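Local coordinates for protein immunoreactive 84kD antigen PG93 (Porphyromonas gingivalis, PDB 5M11) that serves as an essential surface component of the type-IX secretion system and binds calcium and zinc ions, at residues 689-700 with 712-722; 72-80 with 86-94. All coordinates share one frame; numbering follows the deposited sequence.

In the fold
Both contacts join antiparallel strands through paired backbone hydrogen bonds, but in different parts of the chain, their centres about 39 Å apart and their nearest atoms about 22 Å. Interaction 2 lies in the N-terminal beta-propeller region, where 72-80 and 86-94 form the two middle strands of one four-stranded blade; its strands are largely buried, and charged groups gather at the turn end. Interaction 1 belongs to the C-terminal all-beta part, near a calcium site. There 689-700 and 712-722 pair twice, in separate sheets, and the loops between them are tied mostly by main-chain bonds. Its apolar side chains pack inward while Lys721, Gln712 and Glu714 lie at the exposed margin.

Interaction 1: residues 689-700 with 712-722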
# COMPACT_ATOMS: atom_id res chain seq x y z
N VAL A 689 31.64 -11.97 -0.12
CA VAL A 689 30.66 -13.07 0.06
C VAL A 689 29.49 -12.64 0.96
O VAL A 689 29.64 -11.76 1.81
CB VAL A 689 31.25 -14.42 0.56
CG1 VAL A 689 32.22 -15.01 -0.45
CG2 VAL A 689 31.88 -14.31 1.94
N THR A 690 28.33 -13.30 0.77
CA THR A 690 27.11 -13.10 1.55
C THR A 690 26.68 -14.42 2.20
O THR A 690 26.45 -15.41 1.49
CB THR A 690 25.99 -12.50 0.68
OG1 THR A 690 26.46 -11.29 0.11
CG2 THR A 690 24.68 -12.26 1.47
N ILE A 691 26.57 -14.42 3.55
CA ILE A 691 26.04 -15.55 4.33
C ILE A 691 24.56 -15.33 4.33
O ILE A 691 24.13 -14.25 4.71
CB ILE A 691 26.62 -15.72 5.77
CG1 ILE A 691 28.19 -15.66 5.83
CG2 ILE A 691 26.09 -17.00 6.43
CD1 ILE A 691 28.95 -16.54 4.87
N ALA A 692 23.79 -16.30 3.85
CA ALA A 692 22.34 -16.16 3.79
C ALA A 692 21.64 -17.38 4.39
O ALA A 692 22.31 -18.35 4.76
CB ALA A 692 21.90 -15.91 2.36
N GLY A 693 20.31 -17.30 4.53
CA GLY A 693 19.48 -18.33 5.14
C GLY A 693 19.67 -18.46 6.65
O GLY A 693 19.27 -19.47 7.23
N LEU A 694 20.25 -17.43 7.29
CA LEU A 694 20.51 -17.39 8.73
C LEU A 694 19.26 -17.09 9.53
O LEU A 694 18.17 -16.94 8.97
CB LEU A 694 21.56 -16.31 9.05
CG LEU A 694 22.98 -16.50 8.57
CD1 LEU A 694 23.72 -15.25 8.72
CD2 LEU A 694 23.69 -17.53 9.36
N GLN A 695 19.44 -16.99 10.87
CA GLN A 695 18.41 -16.64 11.85
C GLN A 695 18.98 -15.50 12.68
O GLN A 695 20.14 -15.59 13.06
CB GLN A 695 18.07 -17.87 12.72
CG GLN A 695 16.68 -17.85 13.34
CD GLN A 695 15.61 -18.37 12.41
OE1 GLN A 695 15.32 -19.56 12.35
NE2 GLN A 695 14.97 -17.47 11.68
N ALA A 696 18.24 -14.40 12.89
CA ALA A 696 18.71 -13.24 13.65
C ALA A 696 19.03 -13.64 15.09
O ALA A 696 18.24 -14.36 15.70
CB ALA A 696 17.68 -12.14 13.62
N GLY A 697 20.20 -13.22 15.57
CA GLY A 697 20.71 -13.52 16.90
C GLY A 697 21.78 -14.61 16.93
O GLY A 697 22.30 -14.95 18.00
N CYS A 698 22.13 -15.15 15.75
CA CYS A 698 23.09 -16.23 15.59
C CYS A 698 24.51 -15.73 15.65
O CYS A 698 24.81 -14.65 15.14
CB CYS A 698 22.84 -16.96 14.27
SG CYS A 698 21.66 -18.33 14.37
N SER A 699 25.40 -16.55 16.19
CA SER A 699 26.82 -16.28 16.16
C SER A 699 27.32 -16.77 14.80
O SER A 699 26.96 -17.87 14.39
CB SER A 699 27.53 -16.98 17.31
OG SER A 699 28.94 -16.84 17.17
N VAL A 700 28.08 -15.94 14.08
CA VAL A 700 28.61 -16.30 12.76
C VAL A 700 30.10 -16.00 12.79
O VAL A 700 30.47 -14.84 12.99
CB VAL A 700 27.85 -15.60 11.57
CG1 VAL A 700 28.48 -15.95 10.22
CG2 VAL A 700 26.37 -15.97 11.57
N GLN A 712 34.00 -12.30 12.75
CA GLN A 712 32.96 -12.76 13.68
C GLN A 712 31.89 -11.69 13.91
O GLN A 712 32.23 -10.55 14.21
CB GLN A 712 33.61 -13.16 15.02
CG GLN A 712 32.65 -13.78 16.03
CD GLN A 712 33.38 -14.63 17.04
OE1 GLN A 712 33.15 -15.85 17.13
NE2 GLN A 712 34.27 -14.02 17.82
N THR A 713 30.61 -12.07 13.77
CA THR A 713 29.45 -11.21 14.04
C THR A 713 28.27 -12.00 14.57
O THR A 713 28.33 -13.23 14.68
CB THR A 713 28.96 -10.44 12.79
OG1 THR A 713 29.01 -11.29 11.63
CG2 THR A 713 29.67 -9.11 12.57
N GLU A 714 27.20 -11.28 14.91
CA GLU A 714 25.91 -11.81 15.29
C GLU A 714 25.00 -11.55 14.11
O GLU A 714 25.25 -10.62 13.34
CB GLU A 714 25.40 -11.15 16.59
CG GLU A 714 24.40 -12.01 17.36
CD GLU A 714 23.55 -11.28 18.38
OE1 GLU A 714 22.60 -10.57 17.97
OE2 GLU A 714 23.80 -11.46 19.60
N SER A 715 23.96 -12.36 13.91
CA SER A 715 23.07 -12.13 12.78
C SER A 715 22.09 -11.01 13.11
O SER A 715 21.44 -11.03 14.17
CB SER A 715 22.34 -13.40 12.39
OG SER A 715 21.74 -13.21 11.12
N VAL A 716 22.04 -9.99 12.23
CA VAL A 716 21.14 -8.83 12.38
C VAL A 716 19.75 -9.22 11.82
O VAL A 716 18.76 -9.16 12.54
CB VAL A 716 21.73 -7.52 11.74
CG1 VAL A 716 22.31 -7.76 10.34
CG2 VAL A 716 20.70 -6.39 11.74
N THR A 717 19.73 -9.65 10.54
CA THR A 717 18.61 -10.10 9.72
C THR A 717 18.83 -11.60 9.36
O THR A 717 19.25 -12.39 10.21
CB THR A 717 18.46 -9.15 8.50
OG1 THR A 717 17.34 -9.54 7.68
CG2 THR A 717 19.75 -9.05 7.64
N THR A 718 18.54 -11.98 8.13
CA THR A 718 18.65 -13.33 7.55
C THR A 718 19.99 -13.44 6.85
O THR A 718 20.44 -14.55 6.53
CB THR A 718 17.44 -13.58 6.59
OG1 THR A 718 16.68 -12.37 6.36
CG2 THR A 718 16.50 -14.65 7.14
N GLU A 719 20.67 -12.29 6.66
CA GLU A 719 21.95 -12.20 5.99
C GLU A 719 23.03 -11.54 6.85
O GLU A 719 22.75 -10.71 7.72
CB GLU A 719 21.81 -11.41 4.68
CG GLU A 719 21.23 -12.19 3.51
CD GLU A 719 20.77 -11.39 2.30
OE1 GLU A 719 21.18 -10.22 2.16
OE2 GLU A 719 20.01 -11.96 1.48
N VAL A 720 24.28 -11.92 6.57
CA VAL A 720 25.55 -11.43 7.12
C VAL A 720 26.49 -11.31 5.89
O VAL A 720 26.45 -12.17 5.01
CB VAL A 720 26.11 -12.34 8.27
CG1 VAL A 720 27.60 -12.12 8.53
CG2 VAL A 720 25.32 -12.13 9.57
N LYS A 721 27.27 -10.23 5.79
CA LYS A 721 28.19 -10.06 4.66
C LYS A 721 29.64 -9.96 5.13
O LYS A 721 29.93 -9.45 6.22
CB LYS A 721 27.80 -8.85 3.79
CG LYS A 721 26.53 -9.09 2.98
CD LYS A 721 26.21 -7.97 1.99
CE LYS A 721 24.80 -8.07 1.43
NZ LYS A 721 24.69 -9.00 0.27
N TRP A 722 30.56 -10.47 4.29
CA TRP A 722 32.00 -10.42 4.53
C TRP A 722 32.70 -9.86 3.29
O TRP A 722 32.45 -10.33 2.18
CB TRP A 722 32.55 -11.81 4.90
CG TRP A 722 34.00 -11.82 5.29
CD1 TRP A 722 34.63 -10.95 6.13
CD2 TRP A 722 35.00 -12.78 4.90
NE1 TRP A 722 35.96 -11.29 6.26
CE2 TRP A 722 36.21 -12.41 5.51
CE3 TRP A 722 34.98 -13.93 4.08
CZ2 TRP A 722 37.40 -13.13 5.32
CZ3 TRP A 722 36.15 -14.66 3.92
CH2 TRP A 722 37.34 -14.25 4.53
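Val689 and Trp722 exchange two main-chain hydrogen bonds, the one from Trp722 N to Val689 O (2.9 Å) being practically straight at 179°. Ile691 and Val720 are paired in the same way, and between these pairs Lys721 reaches across to Thr690. The lysine chain runs beside the threonine and bends at its last torsion (chi4 -83°), which brings NZ within 2.9 Å of Thr690 OG1, a hydrogen bond donated by the ammonium group. Beyond Ile691 the loops meet: Leu694 N gives to Thr718 O, Gly697 N to Ser715 O, and Ser715 N to Cys698 O at 2.7 Å. In this C-terminal all-beta region strand 689-692 belongs to one antiparallel sheet and strand 699-703 to the next, with 720-722 and 709-714 as their respective partners. In the second sheet Val700 and Thr713 bond reciprocally. Ser715 OG reaches forward to Thr717 O within its own segment (2.8 Å), from above that carbonyl plane, while Leu694 CD1 touches both Ser715 OG and Val720 CG2, 3.6 Å from the latter. Gln712 OE1 accepts from Lys701. The nearby calcium is bound by Glu670 and Asp743, whose side chains touch Gln695 and Cys698 respectively.

Interaction 2: residues 72-80 with 86-94; sequences EQLKSLVIY and IDILDEAGR
Leu77 and Leu89, and two residues further on Ile79 and Asp87, are the hydrogen-bonded pairs of an antiparallel beta hairpin that supplies the two middle strands of a four-stranded beta-propeller blade. Each pair exchanges two main-chain bonds; Leu89 N to Leu77 O (2.9 Å) and Ile79 N to Asp87 O (2.8 Å) are nearly linear. Val78 with Ile88 and Tyr80 with Ile86 are the non-hydrogen-bonded pairs.

Apolar contacts follow the two faces of the blade. On one, Ile79 CD1 meets Leu89 CD1 at 3.8 Å and also approaches Asp87 CB. On the other, Ile86 CG1 comes up to the edge of the Tyr80 ring, close to the ring plane, 3.6 Å from CD1. The tyrosine hydroxyl is hydrogen-bonded to Lys110 O; Val78 on this face packs on Leu115 and Ile117 of strand 112-118.

The buried Asp87 carboxylate is gripped by Ser61 and Asn97 at OD1 and by Tyr81 at OD2. Ser76 OG bonds back to Leu74 O, approaching from above the carbonyl plane, where Lys75 and Ser76 form a G1 beta bulge opposite Ser71.

At the surface end Lys75 of the bulge lies alongside Glu91 of a type I turn, Asp90 to Gly93. Lys75 CB and CD line the Glu91 chain, with CD 3.5 Å from Glu91 OE2, whereas Lys75 NZ stays 4.4 Å from Glu91 OE2, beyond a salt bridge. Gly93 N bonds to Asp90 O within the turn, and just beyond it Arg94 N bonds to Asp90 OD1 from above the carboxylate plane. Arg94 NE forms a salt bridge with Asp90 OD2 at 2.9 Å, its hydrogen bond bent and weak (119°).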
# COMPACT_ATOMS: atom_id res chain seq x y z
N GLU A 72 0.26 -5.92 -30.93
CA GLU A 72 -0.01 -7.16 -31.67
C GLU A 72 1.22 -7.52 -32.53
O GLU A 72 1.64 -8.68 -32.56
CB GLU A 72 -1.29 -6.98 -32.53
CG GLU A 72 -1.69 -8.15 -33.41
CD GLU A 72 -2.98 -7.94 -34.20
OE1 GLU A 72 -3.92 -7.31 -33.66
OE2 GLU A 72 -3.06 -8.45 -35.35
N GLN A 73 1.83 -6.49 -33.15
CA GLN A 73 3.00 -6.63 -34.00
C GLN A 73 4.23 -7.03 -33.17
O GLN A 73 4.90 -7.98 -33.55
CB GLN A 73 3.25 -5.32 -34.77
CG GLN A 73 4.14 -5.46 -36.01
CD GLN A 73 4.81 -4.15 -36.35
OE1 GLN A 73 6.00 -3.92 -36.04
NE2 GLN A 73 4.07 -3.24 -36.98
N LEU A 74 4.50 -6.36 -32.04
CA LEU A 74 5.70 -6.66 -31.25
C LEU A 74 5.51 -7.70 -30.12
O LEU A 74 6.47 -7.96 -29.38
CB LEU A 74 6.27 -5.37 -30.64
CG LEU A 74 6.71 -4.30 -31.63
CD1 LEU A 74 6.65 -2.97 -31.01
CD2 LEU A 74 8.10 -4.57 -32.16
N LYS A 75 4.30 -8.30 -29.99
CA LYS A 75 3.94 -9.27 -28.94
C LYS A 75 4.41 -8.72 -27.56
O LYS A 75 4.88 -9.48 -26.72
CB LYS A 75 4.50 -10.67 -29.25
CG LYS A 75 3.81 -11.32 -30.44
CD LYS A 75 4.51 -12.60 -30.88
CE LYS A 75 4.28 -12.91 -32.34
NZ LYS A 75 5.26 -13.90 -32.87
N SER A 76 4.29 -7.38 -27.37
CA SER A 76 4.69 -6.68 -26.16
C SER A 76 3.58 -5.81 -25.60
O SER A 76 2.77 -5.29 -26.36
CB SER A 76 5.92 -5.82 -26.41
OG SER A 76 7.00 -6.60 -26.90
N LEU A 77 3.59 -5.65 -24.27
CA LEU A 77 2.61 -4.86 -23.53
C LEU A 77 3.29 -3.61 -22.92
O LEU A 77 4.27 -3.72 -22.17
CB LEU A 77 1.94 -5.72 -22.43
CG LEU A 77 0.92 -5.01 -21.52
CD1 LEU A 77 -0.47 -5.06 -22.12
CD2 LEU A 77 0.90 -5.61 -20.15
N VAL A 78 2.73 -2.43 -23.23
CA VAL A 78 3.17 -1.14 -22.70
C VAL A 78 2.43 -0.89 -21.37
O VAL A 78 1.20 -0.88 -21.37
CB VAL A 78 2.93 -0.02 -23.72
CG1 VAL A 78 3.05 1.36 -23.07
CG2 VAL A 78 3.88 -0.16 -24.91
N ILE A 79 3.18 -0.71 -20.26
CA ILE A 79 2.64 -0.42 -18.93
C ILE A 79 2.96 1.02 -18.58
O ILE A 79 4.14 1.36 -18.40
CB ILE A 79 3.17 -1.37 -17.81
CG1 ILE A 79 3.01 -2.85 -18.17
CG2 ILE A 79 2.48 -1.06 -16.49
CD1 ILE A 79 4.01 -3.76 -17.50
N TYR A 80 1.93 1.87 -18.46
CA TYR A 80 2.12 3.26 -18.08
C TYR A 80 1.68 3.42 -16.61
O TYR A 80 0.57 3.05 -16.22
CB TYR A 80 1.41 4.25 -19.03
CG TYR A 80 1.60 5.69 -18.65
CD1 TYR A 80 2.68 6.43 -19.13
CD2 TYR A 80 0.72 6.32 -17.76
CE1 TYR A 80 2.88 7.76 -18.75
CE2 TYR A 80 0.91 7.65 -17.36
CZ TYR A 80 2.00 8.36 -17.85
OH TYR A 80 2.21 9.65 -17.45
N ILE A 86 7.18 4.27 -17.52
CA ILE A 86 6.78 3.31 -18.56
C ILE A 86 7.64 2.05 -18.46
O ILE A 86 8.87 2.12 -18.24
CB ILE A 86 6.91 3.95 -19.97
CG1 ILE A 86 5.87 5.08 -20.21
CG2 ILE A 86 6.86 2.90 -21.08
CD1 ILE A 86 6.39 6.20 -21.03
N ASP A 87 7.00 0.90 -18.67
CA ASP A 87 7.63 -0.40 -18.74
C ASP A 87 7.16 -1.08 -20.01
O ASP A 87 6.02 -0.85 -20.43
CB ASP A 87 7.28 -1.26 -17.50
CG ASP A 87 8.25 -1.18 -16.33
OD1 ASP A 87 9.32 -0.54 -16.48
OD2 ASP A 87 7.97 -1.81 -15.29
N ILE A 88 8.03 -1.90 -20.64
CA ILE A 88 7.67 -2.68 -21.81
C ILE A 88 7.89 -4.11 -21.44
O ILE A 88 9.00 -4.50 -21.08
CB ILE A 88 8.38 -2.28 -23.13
CG1 ILE A 88 8.05 -0.81 -23.48
CG2 ILE A 88 7.90 -3.19 -24.27
CD1 ILE A 88 9.01 -0.12 -24.40
N LEU A 89 6.81 -4.88 -21.44
CA LEU A 89 6.78 -6.30 -21.10
C LEU A 89 6.82 -7.09 -22.41
O LEU A 89 5.81 -7.14 -23.12
CB LEU A 89 5.49 -6.58 -20.30
CG LEU A 89 5.47 -7.74 -19.31
CD1 LEU A 89 4.41 -7.51 -18.26
CD2 LEU A 89 5.16 -9.05 -20.01
N ASP A 90 7.99 -7.65 -22.75
CA ASP A 90 8.14 -8.41 -23.99
C ASP A 90 7.47 -9.80 -23.86
O ASP A 90 7.02 -10.17 -22.77
CB ASP A 90 9.62 -8.47 -24.46
CG ASP A 90 10.58 -9.47 -23.80
OD1 ASP A 90 10.10 -10.39 -23.10
OD2 ASP A 90 11.80 -9.38 -24.07
N GLU A 91 7.38 -10.54 -24.97
CA GLU A 91 6.75 -11.86 -25.06
C GLU A 91 7.30 -12.87 -24.00
O GLU A 91 6.52 -13.58 -23.36
CB GLU A 91 6.96 -12.41 -26.48
CG GLU A 91 5.95 -13.47 -26.91
CD GLU A 91 6.28 -14.15 -28.23
OE1 GLU A 91 7.26 -13.74 -28.90
OE2 GLU A 91 5.53 -15.08 -28.60
N ALA A 92 8.63 -12.87 -23.79
CA ALA A 92 9.32 -13.75 -22.83
C ALA A 92 9.07 -13.34 -21.36
O ALA A 92 9.41 -14.12 -20.44
CB ALA A 92 10.83 -13.74 -23.13
N GLY A 93 8.49 -12.16 -21.15
CA GLY A 93 8.21 -11.59 -19.83
C GLY A 93 9.36 -10.76 -19.30
O GLY A 93 9.58 -10.67 -18.08
N ARG A 94 10.12 -10.15 -20.21
CA ARG A 94 11.25 -9.30 -19.87
C ARG A 94 10.79 -7.85 -19.89
O ARG A 94 10.16 -7.40 -20.85
CB ARG A 94 12.43 -9.55 -20.82
CG ARG A 94 12.84 -11.02 -20.90
CD ARG A 94 14.13 -11.24 -21.67
NE ARG A 94 13.98 -10.95 -23.10
CZ ARG A 94 14.95 -10.49 -23.89
NH1 ARG A 94 16.16 -10.24 -23.39
NH2 ARG A 94 14.72 -10.27 -25.17